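PDB 4YY2: dTor_3x33L from Synthetic construct, which has no known biological function but was computationally designed to fold three tandem repeats into a closed, left-handed alpha/alpha toroid. Local coordinates for residues A[29-34]-A[43-48]; A[13-18]-A[95-100]; A[62-67]-A[76-81]. All blocks are in the same frame, centred on the assembly; numbering follows the deposited sequence.

Interaction 1 of 3, residues A[29-34]-A[43-48]; sequences EKFLKE and EVLLEL
An alpha-helical hairpin of the closed alpha/alpha toroid sets F31 against V44 of the next helix: helix 24-36 turns through a short connection into helix 41-53, and these two residues have the nearest CA atoms across the pair. The segment axes come within 10.0 Å, at 135° between chain directions, so the segments run antiparallel but well splayed. F31 meets three residues of 43-48, V44, L45 and L48. Its CG is anti to the backbone N (chi1 177°), and the ring reaches toward 43-48 although the CB does not point there. CD1 of F31 lies 3.6 Å from CG1 of V44, and CE1 of F31 reaches CD2 of L45 at 4.1 Å, both methyls approaching the ring obliquely. L48 instead brings CD1 close to the ring plane at its edge, 4.1 Å from CB of F31. T9 and L13 of helix 8-20 also touch the phenyl group, which is buried. An alanine here would probably open a gap beside V44 and L45, leaving the V44 CG1 methyl without its closest partner, while the CB contact to L48 would remain. Toward the outside the packing is made by the aliphatic parts of charged residues. CB of E34 sits 3.8 Å from CG2 of V44; farther out, OE1 of E34 comes within 4.4 Å of OE1 of E47. The two like charges are probably offset by K39, which forms salt bridges to both; K61 also pairs with E47, and K37 with E34. K30 sends its amine to E51 in a salt bridge, and on the way its CE lies against CD2 of L48, 3.8 Å distant.

Interaction 2 of 3, residues A[13-18]-A[95-100]; sequences LELIAE and KKFWKE
L15 supplies the apolar part of this contact, its two methyls divided between neighbouring residues of 95-100. CD1 of L15 lies 4.0 Å from CB of F97, near the plane of the phenyl ring at its edge, and the two side chains cross at about a right angle. CD2 of L15 turns to the first carbon of the lysine chain, 4.1 Å from CB of K96. CG of F97 is anti to the backbone N (chi1 175°); the side chain also touches V11 and L12 of helix 8-20 and L79 of helix 74-86. L79 and I82 of that same helix also pack against L15, so a third helix packs against the apolar patch. Helices 8-20 and 90-101 are the first and last of the chain, and their meeting shuts the ring of the left-handed alpha/alpha toroid. The segment axes pass 10.9 Å apart, and the nearest CA pair, L15 and F97, is separated by 7.8 Å. Away from L15 the contact is sparse and polar. The extended chains of E18 and K96 cross at about a right angle, and NZ of K96 gives a weak hydrogen bond, part of a salt bridge, to OE1 of E18 at 3.5 Å; the glutamate is solvent-exposed, and the distance implies a loose grip. Elsewhere two carboxylates approach, OE1 of E14 standing 4.0 Å from OE1 of E100 with their planes 46° apart. This like-charge pair would be expected to repel, and R24, in a long and weak ion pair with E14, may offset part of that charge.

Interaction 3 of 3, residues A[62-67]-A[76-81]; sequences EKFLKE and EVLLEL
F64 can be followed from 62-67 toward 76-81, meeting a different aliphatic residue at each stage. Its CB lies 4.1 Å from CD1 of L81, a methyl that also sits near the plane of the ring, at its edge. CG is anti to the backbone N (chi1 179°), and the end of the side chain comes nearer the facing segment than the direction of its CB suggests. CD1 of F64 then meets CG1 of V77 at 3.6 Å, and one atom further CE1 rests against the branch carbon of L78, 4.0 Å from its CG; V77 and L78 come at the ring obliquely. T42 and L46 of helix 41-53 also touch the phenyl group. V77 is shared between two neighbours, for its other methyl, CG2, packs 3.6 Å from CB of E67. The glutamate chain bends at chi2, and OE2 of E67 forms a long salt bridge, 3.8 Å, with NZ of K63 one turn earlier on the same helix. K63 meets the facing segment through its CG, 4.1 Å from CD2 of L81; its amine also makes a long, weak ion pair with E84. OE2 of E80 pairs instead with K94 of helix 90-101, outside this contact. The cross-helix contact itself is thus made by carbon atoms throughout, with no hydrogen bond between the two segments. Such packing, one phenylalanine set among valine and leucine side chains where segments of consecutive helices meet at 141°, belongs to the alpha-helical hairpins from which this designed tandem-repeat toroid is built.

Interactions 1 and 3 repeat one design: each joins consecutive helices through a phenylalanine, a valine and two leucines at corresponding places in the repeated sequence. Interaction 2 instead joins the chain's first and last helices, enclosing the other two along the sequence; it buries less surface, 214 Å² against 305 and 284 Å², and is the one with a salt bridge between its segments. Interaction 3 is a buried contact, whereas interactions 1 and 2 are partly buried, and E18 of interaction 2 is exposed. Their apolar residues merge into a common interior: CD2 of L45 lies 3.6 Å from CD2 of L13, and CD2 of L46 is 3.6 Å from CD2 of L78. Charged side chains occupy the outer margins of all three.

Interaction 1 of 3, residues A[29-34]-A[43-48]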
# COMPACT_ATOMS: atom_id res chain seq x y z
N GLU A 29 0.23 4.58 12.64
CA GLU A 29 0.55 3.95 13.92
C GLU A 29 0.53 2.44 13.83
O GLU A 29 1.39 1.80 14.45
CB GLU A 29 -0.29 4.44 15.07
CG GLU A 29 -0.01 5.89 15.40
CD GLU A 29 1.30 6.14 16.13
OE1 GLU A 29 2.03 5.21 16.52
OE2 GLU A 29 1.58 7.32 16.25
N LYS A 30 -0.41 1.87 13.09
CA LYS A 30 -0.37 0.42 12.82
C LYS A 30 0.92 -0.02 12.13
O LYS A 30 1.56 -0.98 12.53
CB LYS A 30 -1.55 -0.04 11.96
CG LYS A 30 -2.86 -0.11 12.72
CD LYS A 30 -4.08 -0.13 11.79
CE LYS A 30 -4.24 -1.47 11.11
NZ LYS A 30 -5.50 -1.39 10.31
N PHE A 31 1.33 0.76 11.14
CA PHE A 31 2.61 0.53 10.39
C PHE A 31 3.83 0.54 11.29
O PHE A 31 4.64 -0.42 11.31
CB PHE A 31 2.68 1.57 9.25
CG PHE A 31 3.92 1.52 8.46
CD1 PHE A 31 4.08 0.61 7.45
CD2 PHE A 31 4.96 2.39 8.72
CE1 PHE A 31 5.26 0.58 6.71
CE2 PHE A 31 6.10 2.41 7.92
CZ PHE A 31 6.25 1.48 6.92
N LEU A 32 3.94 1.58 12.09
CA LEU A 32 5.05 1.69 13.07
C LEU A 32 5.07 0.57 14.07
O LEU A 32 6.14 -0.01 14.35
CB LEU A 32 5.05 3.03 13.74
CG LEU A 32 5.31 4.21 12.82
CD1 LEU A 32 5.17 5.46 13.65
CD2 LEU A 32 6.69 4.18 12.14
N LYS A 33 3.91 0.20 14.60
CA LYS A 33 3.83 -0.88 15.59
C LYS A 33 4.26 -2.23 15.01
O LYS A 33 4.92 -3.06 15.67
CB LYS A 33 2.38 -0.96 16.11
CG LYS A 33 2.07 -2.11 17.04
CD LYS A 33 0.63 -2.53 16.75
CE LYS A 33 -0.38 -1.60 17.40
NZ LYS A 33 -1.16 -2.32 18.47
N GLU A 34 3.85 -2.51 13.80
CA GLU A 34 4.24 -3.77 13.14
C GLU A 34 5.74 -3.86 12.82
O GLU A 34 6.34 -4.91 12.96
CB GLU A 34 3.40 -4.00 11.86
CG GLU A 34 1.93 -4.21 12.10
CD GLU A 34 1.57 -5.42 12.97
OE1 GLU A 34 2.23 -6.49 12.87
OE2 GLU A 34 0.61 -5.27 13.77
N GLU A 43 6.57 -5.75 3.61
CA GLU A 43 5.67 -6.76 4.18
C GLU A 43 4.47 -6.14 4.91
O GLU A 43 3.32 -6.59 4.75
CB GLU A 43 6.45 -7.59 5.19
CG GLU A 43 5.79 -8.82 5.69
CD GLU A 43 6.65 -9.52 6.74
OE1 GLU A 43 7.71 -9.00 7.18
OE2 GLU A 43 6.23 -10.59 7.11
N VAL A 44 4.74 -5.13 5.76
CA VAL A 44 3.68 -4.43 6.45
C VAL A 44 2.70 -3.70 5.53
O VAL A 44 1.48 -3.78 5.72
CB VAL A 44 4.22 -3.42 7.46
CG1 VAL A 44 3.11 -2.74 8.22
CG2 VAL A 44 5.14 -4.12 8.46
N LEU A 45 3.24 -3.04 4.50
CA LEU A 45 2.36 -2.38 3.54
C LEU A 45 1.41 -3.39 2.93
O LEU A 45 0.22 -3.14 2.76
CB LEU A 45 3.15 -1.67 2.45
CG LEU A 45 3.91 -0.39 2.95
CD1 LEU A 45 4.87 0.11 1.88
CD2 LEU A 45 2.96 0.71 3.35
N LEU A 46 1.95 -4.57 2.59
CA LEU A 46 1.11 -5.63 1.97
C LEU A 46 0.04 -6.10 2.93
O LEU A 46 -1.14 -6.31 2.52
CB LEU A 46 2.02 -6.79 1.48
CG LEU A 46 2.89 -6.38 0.28
CD1 LEU A 46 3.98 -7.41 0.08
CD2 LEU A 46 2.10 -6.15 -1.00
N GLU A 47 0.39 -6.26 4.21
CA GLU A 47 -0.65 -6.63 5.18
C GLU A 47 -1.75 -5.57 5.28
O GLU A 47 -2.95 -5.89 5.48
CB GLU A 47 -0.01 -6.91 6.51
CG GLU A 47 0.85 -8.17 6.45
CD GLU A 47 1.49 -8.55 7.78
OE1 GLU A 47 1.32 -7.88 8.78
OE2 GLU A 47 2.25 -9.53 7.81
N LEU A 48 -1.35 -4.32 5.25
CA LEU A 48 -2.31 -3.19 5.39
C LEU A 48 -3.23 -3.13 4.21
O LEU A 48 -4.44 -2.85 4.34
CB LEU A 48 -1.61 -1.87 5.64
CG LEU A 48 -0.92 -1.70 6.99
CD1 LEU A 48 0.01 -0.50 6.97
CD2 LEU A 48 -1.96 -1.59 8.11

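Interaction 2 of 3, residues A[13-18]-A[95-100]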
# COMPACT_ATOMS: atom_id res chain seq x y z
N LEU A 13 1.03 5.20 2.60
CA LEU A 13 0.18 5.07 3.81
C LEU A 13 -1.07 5.91 3.74
O LEU A 13 -2.12 5.44 4.21
CB LEU A 13 0.96 5.39 5.07
CG LEU A 13 2.06 4.36 5.39
CD1 LEU A 13 2.96 4.90 6.49
CD2 LEU A 13 1.51 2.97 5.82
N GLU A 14 -1.00 7.07 3.13
CA GLU A 14 -2.17 7.92 2.95
C GLU A 14 -3.17 7.32 2.01
O GLU A 14 -4.40 7.33 2.26
CB GLU A 14 -1.80 9.34 2.51
CG GLU A 14 -1.10 10.14 3.63
CD GLU A 14 -0.81 11.59 3.25
OE1 GLU A 14 -1.08 11.99 2.11
OE2 GLU A 14 -0.29 12.32 4.11
N LEU A 15 -2.66 6.73 0.94
CA LEU A 15 -3.51 6.05 -0.02
C LEU A 15 -4.20 4.85 0.63
O LEU A 15 -5.35 4.55 0.31
CB LEU A 15 -2.72 5.63 -1.30
CG LEU A 15 -2.22 6.79 -2.14
CD1 LEU A 15 -1.30 6.37 -3.23
CD2 LEU A 15 -3.36 7.65 -2.69
N ILE A 16 -3.45 4.11 1.44
CA ILE A 16 -4.01 2.94 2.18
C ILE A 16 -5.09 3.37 3.18
O ILE A 16 -6.17 2.74 3.22
CB ILE A 16 -2.90 2.12 2.85
CG1 ILE A 16 -1.99 1.48 1.77
CG2 ILE A 16 -3.49 1.10 3.80
CD1 ILE A 16 -0.68 0.95 2.30
N ALA A 17 -4.85 4.47 3.90
CA ALA A 17 -5.91 5.03 4.71
C ALA A 17 -7.20 5.33 3.97
O ALA A 17 -8.34 4.98 4.43
CB ALA A 17 -5.43 6.27 5.43
N GLU A 18 -7.07 6.01 2.82
CA GLU A 18 -8.27 6.27 2.00
C GLU A 18 -8.98 4.99 1.59
O GLU A 18 -10.26 4.89 1.64
CB GLU A 18 -7.93 7.09 0.80
CG GLU A 18 -9.15 7.75 0.16
CD GLU A 18 -8.83 8.96 -0.71
OE1 GLU A 18 -7.66 9.09 -1.16
OE2 GLU A 18 -9.76 9.80 -0.93
N LYS A 95 -1.82 8.50 -10.48
CA LYS A 95 -1.92 9.99 -10.56
C LYS A 95 -1.84 10.62 -9.21
O LYS A 95 -1.11 11.63 -9.03
CB LYS A 95 -3.21 10.53 -11.31
CG LYS A 95 -4.51 10.09 -10.69
CD LYS A 95 -5.70 11.02 -10.89
CE LYS A 95 -7.03 10.43 -10.42
NZ LYS A 95 -7.28 10.66 -8.97
N LYS A 96 -2.59 10.08 -8.24
CA LYS A 96 -2.65 10.64 -6.91
C LYS A 96 -1.34 10.56 -6.20
O LYS A 96 -0.94 11.49 -5.48
CB LYS A 96 -3.73 9.99 -6.04
CG LYS A 96 -5.15 10.41 -6.34
CD LYS A 96 -6.15 9.60 -5.49
CE LYS A 96 -7.58 10.08 -5.55
NZ LYS A 96 -8.35 9.27 -4.54
N PHE A 97 -0.67 9.42 -6.39
CA PHE A 97 0.60 9.18 -5.83
C PHE A 97 1.60 10.31 -6.24
O PHE A 97 2.22 10.95 -5.39
CB PHE A 97 1.10 7.81 -6.15
CG PHE A 97 2.53 7.54 -5.68
CD1 PHE A 97 2.79 7.13 -4.36
CD2 PHE A 97 3.60 7.69 -6.55
CE1 PHE A 97 4.11 6.90 -3.94
CE2 PHE A 97 4.92 7.44 -6.12
CZ PHE A 97 5.14 7.04 -4.81
N TRP A 98 1.72 10.52 -7.53
CA TRP A 98 2.70 11.47 -8.03
C TRP A 98 2.31 12.89 -7.65
O TRP A 98 3.20 13.74 -7.40
CB TRP A 98 2.95 11.24 -9.55
CG TRP A 98 3.76 9.99 -9.82
CD1 TRP A 98 3.29 8.81 -10.26
CD2 TRP A 98 5.16 9.82 -9.64
NE1 TRP A 98 4.30 7.90 -10.36
CE2 TRP A 98 5.46 8.48 -9.96
CE3 TRP A 98 6.20 10.65 -9.21
CZ2 TRP A 98 6.78 7.96 -9.95
CZ3 TRP A 98 7.52 10.12 -9.18
CH2 TRP A 98 7.77 8.78 -9.53
N LYS A 99 1.00 13.15 -7.58
CA LYS A 99 0.51 14.48 -7.19
C LYS A 99 0.90 14.78 -5.78
O LYS A 99 1.38 15.89 -5.49
CB LYS A 99 -1.02 14.64 -7.27
CG LYS A 99 -1.50 15.45 -8.44
CD LYS A 99 -3.01 15.38 -8.58
CE LYS A 99 -3.44 15.38 -10.02
NZ LYS A 99 -4.93 15.38 -10.11
N GLU A 100 0.69 13.81 -4.91
CA GLU A 100 0.86 14.01 -3.47
C GLU A 100 2.34 14.12 -3.16
O GLU A 100 2.76 14.82 -2.27
CB GLU A 100 0.24 12.87 -2.68
CG GLU A 100 -1.28 12.88 -2.61
CD GLU A 100 -1.82 14.18 -2.03
OE1 GLU A 100 -1.37 14.58 -0.93
OE2 GLU A 100 -2.63 14.84 -2.71

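Interaction 3 of 3, residues A[62-67]-A[76-81]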
# COMPACT_ATOMS: atom_id res chain seq x y z
N GLU A 62 1.48 -13.02 -2.15
CA GLU A 62 1.84 -13.86 -3.30
C GLU A 62 1.65 -13.14 -4.61
O GLU A 62 2.48 -13.27 -5.50
CB GLU A 62 1.13 -15.23 -3.36
CG GLU A 62 1.65 -16.22 -2.37
CD GLU A 62 3.11 -16.72 -2.55
OE1 GLU A 62 3.72 -16.74 -3.58
OE2 GLU A 62 3.61 -17.20 -1.57
N LYS A 63 0.60 -12.32 -4.70
CA LYS A 63 0.38 -11.55 -5.91
C LYS A 63 1.52 -10.58 -6.14
O LYS A 63 1.98 -10.44 -7.24
CB LYS A 63 -0.91 -10.75 -5.86
CG LYS A 63 -1.24 -10.03 -7.14
CD LYS A 63 -1.04 -10.86 -8.41
CE LYS A 63 -1.86 -10.33 -9.59
NZ LYS A 63 -1.99 -8.85 -9.61
N PHE A 64 1.90 -9.88 -5.09
CA PHE A 64 3.06 -8.98 -5.12
C PHE A 64 4.29 -9.69 -5.65
O PHE A 64 4.96 -9.22 -6.57
CB PHE A 64 3.32 -8.38 -3.73
CG PHE A 64 4.52 -7.47 -3.69
CD1 PHE A 64 4.42 -6.15 -4.08
CD2 PHE A 64 5.73 -7.94 -3.20
CE1 PHE A 64 5.55 -5.31 -4.02
CE2 PHE A 64 6.84 -7.07 -3.08
CZ PHE A 64 6.74 -5.76 -3.47
N LEU A 65 4.64 -10.77 -5.03
CA LEU A 65 5.82 -11.49 -5.39
C LEU A 65 5.82 -12.02 -6.85
O LEU A 65 6.83 -12.06 -7.55
CB LEU A 65 6.05 -12.62 -4.42
CG LEU A 65 6.38 -12.20 -2.97
CD1 LEU A 65 6.43 -13.47 -2.16
CD2 LEU A 65 7.73 -11.45 -2.91
N LYS A 66 4.67 -12.51 -7.27
CA LYS A 66 4.50 -12.97 -8.65
C LYS A 66 4.77 -11.85 -9.65
O LYS A 66 5.43 -12.04 -10.67
CB LYS A 66 3.07 -13.56 -8.82
CG LYS A 66 2.72 -13.97 -10.24
CD LYS A 66 1.40 -14.76 -10.28
CE LYS A 66 1.11 -15.35 -11.69
NZ LYS A 66 1.18 -16.85 -11.75
N GLU A 67 4.24 -10.65 -9.35
CA GLU A 67 4.40 -9.47 -10.20
C GLU A 67 5.82 -9.04 -10.28
O GLU A 67 6.33 -8.72 -11.37
CB GLU A 67 3.52 -8.31 -9.74
CG GLU A 67 2.04 -8.60 -9.89
CD GLU A 67 1.57 -8.76 -11.33
OE1 GLU A 67 1.70 -7.79 -12.09
OE2 GLU A 67 1.03 -9.86 -11.68
N GLU A 76 5.17 0.31 -8.23
CA GLU A 76 4.13 0.15 -9.23
C GLU A 76 3.14 -0.94 -8.82
O GLU A 76 1.90 -0.77 -8.90
CB GLU A 76 4.73 -0.21 -10.58
CG GLU A 76 3.64 -0.20 -11.63
CD GLU A 76 4.16 -0.14 -13.08
OE1 GLU A 76 4.17 -1.17 -13.80
OE2 GLU A 76 4.56 0.96 -13.49
N VAL A 77 3.68 -2.06 -8.39
CA VAL A 77 2.80 -3.16 -7.91
C VAL A 77 1.97 -2.74 -6.70
O VAL A 77 0.76 -3.04 -6.59
CB VAL A 77 3.58 -4.47 -7.61
CG1 VAL A 77 2.67 -5.58 -7.17
CG2 VAL A 77 4.34 -4.92 -8.86
N LEU A 78 2.61 -2.12 -5.73
CA LEU A 78 1.87 -1.65 -4.54
C LEU A 78 0.72 -0.72 -4.92
O LEU A 78 -0.38 -0.82 -4.35
CB LEU A 78 2.82 -0.95 -3.57
CG LEU A 78 3.81 -1.91 -2.89
CD1 LEU A 78 4.90 -1.13 -2.16
CD2 LEU A 78 3.14 -2.84 -1.88
N LEU A 79 1.00 0.17 -5.87
CA LEU A 79 -0.06 1.09 -6.32
C LEU A 79 -1.23 0.31 -6.94
O LEU A 79 -2.40 0.69 -6.76
CB LEU A 79 0.48 2.18 -7.22
CG LEU A 79 1.42 3.14 -6.47
CD1 LEU A 79 2.25 3.97 -7.44
CD2 LEU A 79 0.62 4.05 -5.55
N GLU A 80 -0.90 -0.68 -7.75
CA GLU A 80 -1.93 -1.52 -8.40
C GLU A 80 -2.75 -2.31 -7.38
O GLU A 80 -3.99 -2.36 -7.48
CB GLU A 80 -1.30 -2.42 -9.46
CG GLU A 80 -0.71 -1.58 -10.57
CD GLU A 80 -0.22 -2.36 -11.76
OE1 GLU A 80 -0.23 -3.60 -11.72
OE2 GLU A 80 0.20 -1.69 -12.75
N LEU A 81 -2.09 -2.78 -6.34
CA LEU A 81 -2.76 -3.44 -5.24
C LEU A 81 -3.65 -2.51 -4.45
O LEU A 81 -4.75 -2.88 -4.07
CB LEU A 81 -1.74 -4.13 -4.34
CG LEU A 81 -1.05 -5.31 -4.99
CD1 LEU A 81 0.14 -5.88 -4.19
CD2 LEU A 81 -2.04 -6.43 -5.29